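Local atomic coordinates of PfkB family carbohydrate kinase (Listeria grayi DSM 20601, PDB entry 4GM6), a protein that probably phosphorylates a sugar or a related small substrate, as expected of a PfkB-family carbohydrate kinase with a ribokinase-like fold. Residues V28-L33 with R152-S157; L33-S38 with L51-G56; V78-P83 with H131-R136; L248-K253 with D293-A298. All coordinates share one frame; numbering follows the deposited sequence.

Interactions 1, 3 and 4 all reach the large central sheet, whereas interaction 2 builds the small sheet beside it. Interaction 1 is fully buried, two neighbouring parallel strands near the centre of the chain. Interaction 4, also central, lays a helix against the same sheet through aromatic and methyl contacts and meets interaction 1 where T296 CG2 packs on H155. Interactions 2 and 3 lie farther out, though the touching residues of interaction 3 are also buried, and both reach a second subunit: interaction 2 through strand pairing, interaction 3 through H131, N82 and P83. Segments 28-33 and 33-38 share L33, which makes its contacts in interaction 2; E32 probably hydrogen-bonds S132 of interaction 3.

Interaction 1. Residues V28-L33 with R152-S157; sequences VTIGEL and RVLHVS
V28 and L154 sit opposite each other in two neighbouring parallel strands of the central sheet of the ribokinase-like fold, and T29 with H155 forms the next pair. The two short strand segments run 19° from parallel. The bump on one face is V28 CG1, which rests in the hollow beside L154, 3.9 Å from its CB. Farther along the same face I30 presents CB to V156 CG2 at 4.2 Å, and its tip CD1 lies near L154 CD1. Beta-branched valine and isoleucine suit a buried strand, being broad close to the backbone, and the longer L154 reaches I174 and I175 of helix 165-180. On the other face, under helix 58-68, T29 and H155 run alongside one another from neighbouring strands. The backbone closes the seam with V28 N to V153 O and H155 N to V28 O, the latter 2.9 Å long. I30 N reaches H155 O only weakly, at 3.4 Å. T29 adds a second donor to the same oxygen: chi1 of -163° puts its hydroxyl opposite its own backbone N and over H155 O. H155 is held at its far side by ND1, which bonds to S186 on the next strand. T29 OG1 lies in the plane of the imidazole at its CD2 edge, 3.6 Å away, and donates to H155 O over 2.9 Å from well above that carbonyl's plane.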
loop_
_atom_site.group_PDB
_atom_site.type_symbol
_atom_site.label_atom_id
_atom_site.label_comp_id
_atom_site.label_asym_id
_atom_site.label_seq_id
_atom_site.Cartn_x
_atom_site.Cartn_y
_atom_site.Cartn_z
ATOM N N VAL C 28 -17.601 30.689 16.426
ATOM C CA VAL C 28 -18.661 29.755 16.068
ATOM C C VAL C 28 -18.777 29.678 14.545
ATOM O O VAL C 28 -18.626 30.679 13.843
ATOM C CB VAL C 28 -20.015 30.138 16.732
ATOM C CG1 VAL C 28 -20.530 31.482 16.215
ATOM C CG2 VAL C 28 -21.054 29.050 16.518
ATOM N N THR C 29 -19.013 28.484 14.024
ATOM C CA THR C 29 -19.213 28.347 12.592
ATOM C C THR C 29 -20.399 27.432 12.253
ATOM O O THR C 29 -20.871 26.668 13.095
ATOM C CB THR C 29 -17.944 27.826 11.912
ATOM O OG1 THR C 29 -18.024 28.085 10.509
ATOM C CG2 THR C 29 -17.798 26.341 12.160
ATOM N N ILE C 30 -20.867 27.519 11.009
ATOM C CA ILE C 30 -22.041 26.775 10.562
ATOM C C ILE C 30 -21.749 26.144 9.211
ATOM O O ILE C 30 -21.303 26.815 8.273
ATOM C CB ILE C 30 -23.264 27.684 10.410
ATOM C CG1 ILE C 30 -23.611 28.328 11.758
ATOM C CG2 ILE C 30 -24.457 26.893 9.888
ATOM C CD1 ILE C 30 -24.635 29.436 11.655
ATOM N N GLY C 31 -21.979 24.847 9.100
ATOM C CA GLY C 31 -21.687 24.209 7.836
ATOM C C GLY C 31 -21.699 22.707 7.887
ATOM O O GLY C 31 -21.700 22.110 8.960
ATOM N N GLU C 32 -21.699 22.111 6.699
ATOM C CA GLU C 32 -21.800 20.672 6.554
ATOM C C GLU C 32 -20.422 20.037 6.438
ATOM O O GLU C 32 -19.547 20.587 5.764
ATOM C CB GLU C 32 -22.610 20.354 5.300
ATOM C CG GLU C 32 -22.646 18.873 4.976
ATOM C CD GLU C 32 -23.582 18.546 3.835
ATOM O OE1 GLU C 32 -23.912 19.451 3.038
ATOM O OE2 GLU C 32 -23.974 17.366 3.723
ATOM N N LEU C 33 -20.245 18.880 7.083
ATOM C CA LEU C 33 -19.052 18.069 6.923
ATOM C C LEU C 33 -19.262 17.031 5.826
ATOM O O LEU C 33 -20.313 16.399 5.753
ATOM C CB LEU C 33 -18.684 17.349 8.221
ATOM C CG LEU C 33 -17.948 18.209 9.249
ATOM C CD1 LEU C 33 -18.984 18.981 10.048
ATOM C CD2 LEU C 33 -17.078 17.367 10.170
ATOM N N ARG C 152 -16.874 35.669 19.790
ATOM C CA ARG C 152 -16.445 36.961 19.264
ATOM C C ARG C 152 -16.755 37.072 17.764
ATOM O O ARG C 152 -17.098 38.151 17.259
ATOM C CB ARG C 152 -14.953 37.196 19.545
ATOM N N VAL C 153 -16.648 35.951 17.057
ATOM C CA VAL C 153 -16.927 35.933 15.627
ATOM C C VAL C 153 -17.830 34.767 15.219
ATOM O O VAL C 153 -17.725 33.660 15.754
ATOM C CB VAL C 153 -15.629 35.898 14.786
ATOM C CG1 VAL C 153 -15.943 35.568 13.334
ATOM C CG2 VAL C 153 -14.881 37.223 14.882
ATOM N N LEU C 154 -18.672 35.032 14.235
ATOM C CA LEU C 154 -19.462 34.015 13.591
ATOM C C LEU C 154 -19.035 33.931 12.155
ATOM O O LEU C 154 -18.970 34.930 11.446
ATOM C CB LEU C 154 -20.944 34.344 13.640
ATOM C CG LEU C 154 -21.783 33.391 12.803
ATOM C CD1 LEU C 154 -23.156 33.264 13.335
ATOM C CD2 LEU C 154 -21.797 33.758 11.346
ATOM N N HIS C 155 -18.740 32.715 11.730
ATOM C CA HIS C 155 -18.276 32.490 10.370
ATOM C C HIS C 155 -19.199 31.549 9.598
ATOM O O HIS C 155 -19.633 30.519 10.122
ATOM C CB HIS C 155 -16.858 31.891 10.369
ATOM C CG HIS C 155 -16.350 31.565 8.997
ATOM N ND1 HIS C 155 -15.784 32.514 8.169
ATOM C CD2 HIS C 155 -16.350 30.406 8.294
ATOM C CE1 HIS C 155 -15.451 31.952 7.020
ATOM N NE2 HIS C 155 -15.793 30.676 7.066
ATOM N N VAL C 156 -19.475 31.900 8.345
ATOM C CA VAL C 156 -20.250 31.039 7.461
ATOM C C VAL C 156 -19.866 31.285 6.000
ATOM O O VAL C 156 -19.162 32.266 5.688
ATOM C CB VAL C 156 -21.774 31.171 7.691
ATOM C CG1 VAL C 156 -22.287 32.548 7.266
ATOM C CG2 VAL C 156 -22.508 30.044 6.971
ATOM N N SER C 157 -20.270 30.363 5.117
ATOM C CA SER C 157 -19.916 30.472 3.706
ATOM C C SER C 157 -21.134 30.345 2.799
ATOM O O SER C 157 -22.205 29.889 3.226
ATOM C CB SER C 157 -18.875 29.411 3.327
ATOM O OG SER C 157 -19.488 28.202 2.903
#

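Interaction 2. Residues L33-S38 with L51-G56; sequences LLMRLS and LDIHIG
L34 pairs with G56, R36 with H54 and S38 with D52 as the hydrogen-bonded pairs of an antiparallel hairpin, whose strands approach to 4.4 Å with their directions 154° apart. Each pair is closed by two backbone bonds, for example G56 N to L34 O at 3.0 Å; M35-I55 and L37-I53 are the non-hydrogen-bonded pairs between them. On their face the side chains are apolar. The M35 side chain passes obliquely over I53, its SD 3.8 Å from CG2; I55 CD1 reaches back to M35 CB, and L51 CD1 covers L37 CB. A flexible thioether and branched leucines and isoleucines suit a face that packs on helix 83-94 and on Y113, L51 and I53 of the second subunit, whose strand continues the sheet from L51 and D52. The opposite face carries L34 at one end and is polar at R36, S38, D52 and H54. R36 runs out extended and bends at chi3 (39°), which lays one face of its guanidinium under H54 ND1, 4.1 Å from the plane. Its NH2 donates to S38 OG at 3.2 Å, and salt bridges to D287 and D329 hold the group from beyond the hairpin. A water links S38 OG, H54 ND1 and D52 O, donating to D52 O at 2.7 Å. This division is consistent with the lid of PfkB kinases: apolar toward its dimer partner, while the carboxylates gripping R36 probably tie its charged side to the main domain.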
loop_
_atom_site.group_PDB
_atom_site.type_symbol
_atom_site.label_atom_id
_atom_site.label_comp_id
_atom_site.label_asym_id
_atom_site.label_seq_id
_atom_site.Cartn_x
_atom_site.Cartn_y
_atom_site.Cartn_z
ATOM N N LEU C 33 -20.245 18.880 7.083
ATOM C CA LEU C 33 -19.052 18.069 6.923
ATOM C C LEU C 33 -19.262 17.031 5.826
ATOM O O LEU C 33 -20.313 16.399 5.753
ATOM C CB LEU C 33 -18.684 17.349 8.221
ATOM C CG LEU C 33 -17.948 18.209 9.249
ATOM C CD1 LEU C 33 -18.984 18.981 10.048
ATOM C CD2 LEU C 33 -17.078 17.367 10.170
ATOM N N LEU C 34 -18.250 16.853 4.985
ATOM C CA LEU C 34 -18.325 15.900 3.884
ATOM C C LEU C 34 -17.229 14.865 4.054
ATOM O O LEU C 34 -16.158 15.158 4.594
ATOM C CB LEU C 34 -18.113 16.615 2.541
ATOM C CG LEU C 34 -19.131 17.699 2.221
ATOM C CD1 LEU C 34 -18.779 18.411 0.914
ATOM C CD2 LEU C 34 -20.491 17.029 2.135
ATOM N N MET C 35 -17.462 13.656 3.582
ATOM C CA MET C 35 -16.335 12.753 3.471
ATOM C C MET C 35 -15.791 12.856 2.048
ATOM O O MET C 35 -16.531 12.658 1.070
ATOM C CB MET C 35 -16.710 11.321 3.798
ATOM C CG MET C 35 -15.539 10.366 3.553
ATOM S SD MET C 35 -15.832 8.682 4.122
ATOM C CE MET C 35 -17.330 8.259 3.245
ATOM N N ARG C 36 -14.521 13.202 1.920
ATOM C CA ARG C 36 -13.917 13.224 0.602
ATOM C C ARG C 36 -13.268 11.870 0.305
ATOM O O ARG C 36 -12.630 11.291 1.179
ATOM C CB ARG C 36 -12.883 14.341 0.451
ATOM C CG ARG C 36 -12.066 14.081 -0.801
ATOM C CD ARG C 36 -11.149 15.202 -1.254
ATOM N NE ARG C 36 -10.461 15.948 -0.209
ATOM C CZ ARG C 36 -9.137 16.126 -0.133
ATOM N NH1 ARG C 36 -8.628 16.869 0.832
ATOM N NH2 ARG C 36 -8.321 15.561 -0.995
ATOM N N LEU C 37 -13.456 11.370 -0.918
ATOM C CA LEU C 37 -12.869 10.090 -1.374
ATOM C C LEU C 37 -12.011 10.337 -2.601
ATOM O O LEU C 37 -12.535 10.678 -3.657
ATOM C CB LEU C 37 -13.980 9.088 -1.683
ATOM C CG LEU C 37 -14.861 8.847 -0.438
ATOM C CD1 LEU C 37 -16.337 8.869 -0.783
ATOM C CD2 LEU C 37 -14.518 7.540 0.228
ATOM N N SER C 38 -10.700 10.132 -2.449
ATOM C CA SER C 38 -9.685 10.636 -3.374
ATOM C C SER C 38 -8.931 9.505 -4.070
ATOM O O SER C 38 -8.588 8.522 -3.419
ATOM C CB SER C 38 -8.637 11.418 -2.563
ATOM O OG SER C 38 -9.035 12.752 -2.403
ATOM N N LEU C 51 -9.996 4.195 -2.531
ATOM C CA LEU C 51 -10.068 5.640 -2.375
ATOM C C LEU C 51 -9.579 6.017 -0.985
ATOM O O LEU C 51 -9.993 5.404 0.007
ATOM C CB LEU C 51 -11.524 6.110 -2.536
ATOM C CG LEU C 51 -12.152 5.851 -3.908
ATOM C CD1 LEU C 51 -13.673 5.807 -3.824
ATOM C CD2 LEU C 51 -11.696 6.935 -4.880
ATOM N N ASP C 52 -8.727 7.036 -0.917
ATOM C CA ASP C 52 -8.319 7.627 0.367
ATOM C C ASP C 52 -9.411 8.520 0.957
ATOM O O ASP C 52 -10.069 9.260 0.239
ATOM C CB ASP C 52 -7.022 8.423 0.177
ATOM C CG ASP C 52 -5.878 7.533 -0.253
ATOM O OD1 ASP C 52 -5.673 6.533 0.441
ATOM O OD2 ASP C 52 -5.233 7.787 -1.296
ATOM N N ILE C 53 -9.592 8.449 2.272
ATOM C CA ILE C 53 -10.645 9.188 2.953
ATOM C C ILE C 53 -10.109 10.428 3.660
ATOM O O ILE C 53 -9.066 10.369 4.302
ATOM C CB ILE C 53 -11.226 8.327 4.089
ATOM C CG1 ILE C 53 -11.961 7.110 3.558
ATOM C CG2 ILE C 53 -12.155 9.167 4.956
ATOM C CD1 ILE C 53 -12.632 6.347 4.699
ATOM N N HIS C 54 -10.829 11.545 3.556
ATOM C CA HIS C 54 -10.546 12.745 4.354
ATOM C C HIS C 54 -11.878 13.389 4.718
ATOM O O HIS C 54 -12.778 13.440 3.887
ATOM C CB HIS C 54 -9.700 13.738 3.563
ATOM C CG HIS C 54 -8.320 13.236 3.277
ATOM N ND1 HIS C 54 -7.958 12.685 2.066
ATOM C CD2 HIS C 54 -7.230 13.155 4.071
ATOM C CE1 HIS C 54 -6.694 12.308 2.120
ATOM N NE2 HIS C 54 -6.232 12.581 3.328
ATOM N N ILE C 55 -12.014 13.839 5.961
ATOM C CA ILE C 55 -13.199 14.579 6.386
ATOM C C ILE C 55 -12.925 16.064 6.230
ATOM O O ILE C 55 -11.832 16.538 6.531
ATOM C CB ILE C 55 -13.536 14.294 7.853
ATOM C CG1 ILE C 55 -13.580 12.784 8.081
ATOM C CG2 ILE C 55 -14.825 15.010 8.277
ATOM C CD1 ILE C 55 -14.693 12.060 7.347
ATOM N N GLY C 56 -13.913 16.801 5.746
ATOM C CA GLY C 56 -13.723 18.227 5.524
ATOM C C GLY C 56 -15.038 18.939 5.317
ATOM O O GLY C 56 -16.094 18.351 5.446
HETATM O O HOH W 1 -9.685 11.896 0.496
#

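Interaction 3. Residues V78-P83 with H131-R136; sequences VVPANP and HSSFAR
V78, near the end of strand 73-79 in the large central sheet of the ribokinase-like fold, packs against S133 and F134 in a short, weakly bonded helical turn. V78 CG1, carried out anti to the backbone nitrogen (chi1 179°), meets S133 CB at 3.7 Å, while V78 CB faces F134 CD1 at 4.1 Å. The phenylalanine offers its edge here, with V78 N close to the ring plane. Two residues along the chain, P80 meets the S133 hydroxyl, whose OG is 3.5 Å from P80 CB. P80 N has no hydrogen to give, so this is plain van der Waals contact, and the hydroxyl is instead hydrogen-bonded to the carbonyls of A105 and R108, which must share its single hydrogen. A small serine fits where both a close neighbour and a polar fixing point are needed, and the rigid ring of P80 steers the chain out of the strand toward the inverse gamma turn at A81.

The second shell fixes the turn. S132 is the N-cap: its OG takes a bond from A135 N at 3.0 Å and also meets E32 OE2. W167 stacks on the F134 ring and its NE1 donates to F134 O, holding both side chain and backbone. At the other end N82 caps helix 83-94 through its OD1. Farther out H131 stacks on H131 of the second subunit. Between the two segments one water completes the bonding that the early helix leaves over: it accepts from F134 N at 3.0 Å and donates to V78 O at 2.7 Å.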
loop_
_atom_site.group_PDB
_atom_site.type_symbol
_atom_site.label_atom_id
_atom_site.label_comp_id
_atom_site.label_asym_id
_atom_site.label_seq_id
_atom_site.Cartn_x
_atom_site.Cartn_y
_atom_site.Cartn_z
ATOM N N VAL C 78 -24.987 19.006 11.245
ATOM C CA VAL C 78 -25.846 17.828 11.334
ATOM C C VAL C 78 -25.190 16.623 10.679
ATOM O O VAL C 78 -24.684 16.723 9.554
ATOM C CB VAL C 78 -27.196 18.048 10.628
ATOM C CG1 VAL C 78 -28.053 16.789 10.730
ATOM C CG2 VAL C 78 -27.920 19.261 11.205
ATOM N N VAL C 79 -25.212 15.485 11.378
ATOM C CA VAL C 79 -24.701 14.232 10.841
ATOM C C VAL C 79 -25.643 13.066 11.153
ATOM O O VAL C 79 -26.358 13.102 12.135
ATOM C CB VAL C 79 -23.316 13.885 11.426
ATOM C CG1 VAL C 79 -22.344 15.031 11.199
ATOM C CG2 VAL C 79 -23.440 13.545 12.904
ATOM N N PRO C 80 -25.624 12.008 10.321
ATOM C CA PRO C 80 -26.472 10.862 10.627
ATOM C C PRO C 80 -25.917 10.081 11.810
ATOM O O PRO C 80 -24.706 10.027 12.000
ATOM C CB PRO C 80 -26.387 10.025 9.354
ATOM C CG PRO C 80 -25.001 10.297 8.844
ATOM C CD PRO C 80 -24.796 11.775 9.122
ATOM N N ALA C 81 -26.805 9.493 12.597
ATOM C CA ALA C 81 -26.430 8.671 13.739
ATOM C C ALA C 81 -25.956 7.315 13.248
ATOM O O ALA C 81 -26.509 6.288 13.603
ATOM C CB ALA C 81 -27.612 8.511 14.697
ATOM N N ASN C 82 -24.950 7.314 12.390
ATOM C CA ASN C 82 -24.355 6.054 11.972
ATOM C C ASN C 82 -22.831 6.164 11.980
ATOM O O ASN C 82 -22.296 7.258 12.167
ATOM C CB ASN C 82 -24.921 5.590 10.613
ATOM C CG ASN C 82 -24.430 6.422 9.435
ATOM O OD1 ASN C 82 -23.362 7.032 9.473
ATOM N ND2 ASN C 82 -25.212 6.427 8.363
ATOM N N PRO C 83 -22.125 5.034 11.801
ATOM C CA PRO C 83 -20.659 5.019 11.843
ATOM C C PRO C 83 -19.974 6.018 10.899
ATOM O O PRO C 83 -18.882 6.503 11.190
ATOM C CB PRO C 83 -20.308 3.582 11.442
ATOM C CG PRO C 83 -21.487 2.776 11.888
ATOM C CD PRO C 83 -22.698 3.673 11.761
ATOM N N HIS C 131 -29.202 15.115 -0.539
ATOM C CA HIS C 131 -29.979 14.234 0.339
ATOM C C HIS C 131 -29.243 13.864 1.622
ATOM O O HIS C 131 -29.673 12.975 2.347
ATOM C CB HIS C 131 -30.425 12.963 -0.389
ATOM C CG HIS C 131 -31.014 13.210 -1.741
ATOM N ND1 HIS C 131 -32.323 13.607 -1.923
ATOM C CD2 HIS C 131 -30.479 13.097 -2.981
ATOM C CE1 HIS C 131 -32.565 13.736 -3.215
ATOM N NE2 HIS C 131 -31.464 13.434 -3.879
ATOM N N SER C 132 -28.145 14.546 1.912
ATOM C CA SER C 132 -27.461 14.342 3.183
ATOM C C SER C 132 -28.335 14.810 4.357
ATOM O O SER C 132 -29.279 15.586 4.176
ATOM C CB SER C 132 -26.104 15.063 3.190
ATOM O OG SER C 132 -26.283 16.478 3.264
ATOM N N SER C 133 -28.018 14.338 5.561
ATOM C CA SER C 133 -28.681 14.819 6.778
ATOM C C SER C 133 -28.684 16.344 6.843
ATOM O O SER C 133 -29.717 16.976 7.096
ATOM C CB SER C 133 -27.987 14.252 8.019
ATOM O OG SER C 133 -27.982 12.829 7.998
ATOM N N PHE C 134 -27.517 16.943 6.645
ATOM C CA PHE C 134 -27.417 18.394 6.707
ATOM C C PHE C 134 -28.299 19.046 5.646
ATOM O O PHE C 134 -29.069 19.960 5.937
ATOM C CB PHE C 134 -25.976 18.853 6.532
ATOM C CG PHE C 134 -25.769 20.301 6.876
ATOM C CD1 PHE C 134 -25.237 20.664 8.097
ATOM C CD2 PHE C 134 -26.136 21.298 5.985
ATOM C CE1 PHE C 134 -25.045 21.991 8.420
ATOM C CE2 PHE C 134 -25.954 22.635 6.301
ATOM C CZ PHE C 134 -25.404 22.982 7.522
ATOM N N ALA C 135 -28.189 18.558 4.414
ATOM C CA ALA C 135 -28.946 19.125 3.304
ATOM C C ALA C 135 -30.452 19.040 3.526
ATOM O O ALA C 135 -31.178 19.988 3.229
ATOM C CB ALA C 135 -28.559 18.451 1.994
ATOM N N ARG C 136 -30.930 17.913 4.046
ATOM C CA ARG C 136 -32.374 17.737 4.212
ATOM C C ARG C 136 -32.915 18.259 5.544
ATOM O O ARG C 136 -34.114 18.199 5.804
ATOM C CB ARG C 136 -32.755 16.269 3.998
ATOM C CG ARG C 136 -32.514 15.829 2.560
ATOM C CD ARG C 136 -32.670 14.334 2.354
ATOM N NE ARG C 136 -34.060 13.904 2.468
ATOM C CZ ARG C 136 -34.531 13.206 3.493
ATOM N NH1 ARG C 136 -33.717 12.854 4.485
ATOM N NH2 ARG C 136 -35.808 12.857 3.524
HETATM O O HOH W 2 -24.934 15.453 7.133
#

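Interaction 4. Residues L248-K253 with D293-A298; sequences LFYATK and DAYTAA
Aromatic contacts dominate where Y250 and T252, on a strand of the central sheet, meet Y295 and T296 on a helix; the axes of segments 248-253 and 293-298 approach to 9.0 Å with directions 145° apart. The clearest is a CH-pi contact: T252 CG2 sits above the middle of the Y295 ring, 3.6 Å from the centroid and 12° off the normal. Y295, with CG anti to its own nitrogen (chi1 -173°), stretches from the helix to lie under this methyl. The two tyrosines pass one another head to tail, Y295 CE2 coming to the edge of the Y250 ring, near its plane, at 3.9 Å from CD2.

Among the mixed polar and apolar contacts, T296 lies nearly perpendicular to Y250. Its methyl CG2 touches Y250 OH at 3.4 Å, and its OG1 lies near the ring edge by CE2 while bonded back to G292 O. A251 O is 3.2 Å from Y295 OH, but that hydroxyl is hydrogen-bonded to H267 O on the adjacent strand. Tyrosine suits this place because its long flat ring spans the gap between helix and sheet and its tip still reaches a backbone carbonyl; threonine gives a methyl and a hydroxyl in little space. The arrangement is that of the ribokinase fold, in which the helix that starts in the glycine-rich GGGD signature packs against the central sheet, here roughly antiparallel to the strand.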
loop_
_atom_site.group_PDB
_atom_site.type_symbol
_atom_site.label_atom_id
_atom_site.label_comp_id
_atom_site.label_asym_id
_atom_site.label_seq_id
_atom_site.Cartn_x
_atom_site.Cartn_y
_atom_site.Cartn_z
ATOM N N LEU C 248 -13.562 44.782 6.305
ATOM C CA LEU C 248 -12.434 44.334 5.448
ATOM C C LEU C 248 -12.748 43.139 4.573
ATOM O O LEU C 248 -13.515 42.270 4.978
ATOM C CB LEU C 248 -11.136 44.101 6.239
ATOM C CG LEU C 248 -11.019 42.935 7.216
ATOM C CD1 LEU C 248 -9.551 42.700 7.534
ATOM C CD2 LEU C 248 -11.793 43.224 8.494
ATOM N N PHE C 249 -12.180 43.161 3.358
ATOM C CA PHE C 249 -12.270 42.040 2.436
ATOM C C PHE C 249 -10.945 41.301 2.463
ATOM O O PHE C 249 -9.916 41.873 2.818
ATOM C CB PHE C 249 -12.550 42.514 1.007
ATOM C CG PHE C 249 -13.879 43.196 0.831
ATOM C CD1 PHE C 249 -15.030 42.456 0.587
ATOM C CD2 PHE C 249 -13.977 44.577 0.893
ATOM C CE1 PHE C 249 -16.254 43.080 0.411
ATOM C CE2 PHE C 249 -15.199 45.211 0.724
ATOM C CZ PHE C 249 -16.341 44.464 0.485
ATOM N N TYR C 250 -10.963 40.026 2.088
ATOM C CA TYR C 250 -9.719 39.269 1.987
ATOM C C TYR C 250 -9.889 38.145 0.986
ATOM O O TYR C 250 -10.985 37.620 0.821
ATOM C CB TYR C 250 -9.304 38.708 3.350
ATOM C CG TYR C 250 -10.337 37.808 3.998
ATOM C CD1 TYR C 250 -11.434 38.344 4.663
ATOM C CD2 TYR C 250 -10.205 36.422 3.966
ATOM C CE1 TYR C 250 -12.381 37.530 5.263
ATOM C CE2 TYR C 250 -11.144 35.596 4.566
ATOM C CZ TYR C 250 -12.230 36.156 5.213
ATOM O OH TYR C 250 -13.172 35.344 5.810
ATOM N N ALA C 251 -8.798 37.779 0.320
ATOM C CA ALA C 251 -8.821 36.701 -0.646
ATOM C C ALA C 251 -7.402 36.419 -1.086
ATOM O O ALA C 251 -6.483 37.170 -0.750
ATOM C CB ALA C 251 -9.676 37.082 -1.846
ATOM N N THR C 252 -7.218 35.335 -1.830
ATOM C CA THR C 252 -5.926 35.093 -2.454
ATOM C C THR C 252 -6.033 35.364 -3.942
ATOM O O THR C 252 -7.087 35.203 -4.538
ATOM C CB THR C 252 -5.448 33.652 -2.238
ATOM O OG1 THR C 252 -6.493 32.754 -2.607
ATOM C CG2 THR C 252 -5.090 33.416 -0.788
ATOM N N LYS C 253 -4.950 35.821 -4.545
ATOM C CA LYS C 253 -4.913 35.885 -5.987
ATOM C C LYS C 253 -4.121 34.665 -6.434
ATOM O O LYS C 253 -2.945 34.519 -6.098
ATOM C CB LYS C 253 -4.260 37.175 -6.481
ATOM C CG LYS C 253 -4.209 37.265 -7.997
ATOM C CD LYS C 253 -3.501 38.523 -8.476
ATOM C CE LYS C 253 -3.090 38.378 -9.934
ATOM N NZ LYS C 253 -2.406 39.595 -10.454
ATOM N N ASP C 293 -9.493 27.731 2.923
ATOM C CA ASP C 293 -9.940 27.645 4.306
ATOM C C ASP C 293 -8.794 27.915 5.261
ATOM O O ASP C 293 -9.003 28.404 6.369
ATOM C CB ASP C 293 -10.568 26.276 4.602
ATOM C CG ASP C 293 -11.726 25.967 3.673
ATOM O OD1 ASP C 293 -12.442 26.917 3.280
ATOM O OD2 ASP C 293 -11.915 24.792 3.310
ATOM N N ALA C 294 -7.582 27.576 4.838
ATOM C CA ALA C 294 -6.416 27.818 5.663
ATOM C C ALA C 294 -6.147 29.315 5.660
ATOM O O ALA C 294 -5.805 29.895 6.688
ATOM C CB ALA C 294 -5.210 27.039 5.142
ATOM N N TYR C 295 -6.297 29.938 4.494
ATOM C CA TYR C 295 -6.155 31.384 4.385
ATOM C C TYR C 295 -7.210 32.052 5.249
ATOM O O TYR C 295 -6.905 32.924 6.058
ATOM C CB TYR C 295 -6.313 31.845 2.937
ATOM C CG TYR C 295 -6.010 33.322 2.727
ATOM C CD1 TYR C 295 -4.700 33.800 2.790
ATOM C CD2 TYR C 295 -7.027 34.239 2.451
ATOM C CE1 TYR C 295 -4.416 35.147 2.604
ATOM C CE2 TYR C 295 -6.747 35.592 2.262
ATOM C CZ TYR C 295 -5.441 36.042 2.337
ATOM O OH TYR C 295 -5.145 37.384 2.126
ATOM N N THR C 296 -8.455 31.630 5.093
ATOM C CA THR C 296 -9.545 32.265 5.849
ATOM C C THR C 296 -9.277 32.189 7.348
ATOM O O THR C 296 -9.430 33.177 8.063
ATOM C CB THR C 296 -10.925 31.635 5.528
ATOM O OG1 THR C 296 -11.287 31.964 4.180
ATOM C CG2 THR C 296 -12.019 32.166 6.492
ATOM N N ALA C 297 -8.888 31.011 7.823
ATOM C CA ALA C 297 -8.657 30.825 9.255
ATOM C C ALA C 297 -7.476 31.663 9.722
ATOM O O ALA C 297 -7.484 32.220 10.829
ATOM C CB ALA C 297 -8.425 29.357 9.578
ATOM N N ALA C 298 -6.455 31.764 8.879
ATOM C CA ALA C 298 -5.261 32.524 9.268
ATOM C C ALA C 298 -5.591 34.013 9.361
ATOM O O ALA C 298 -5.130 34.707 10.267
ATOM C CB ALA C 298 -4.126 32.287 8.290
#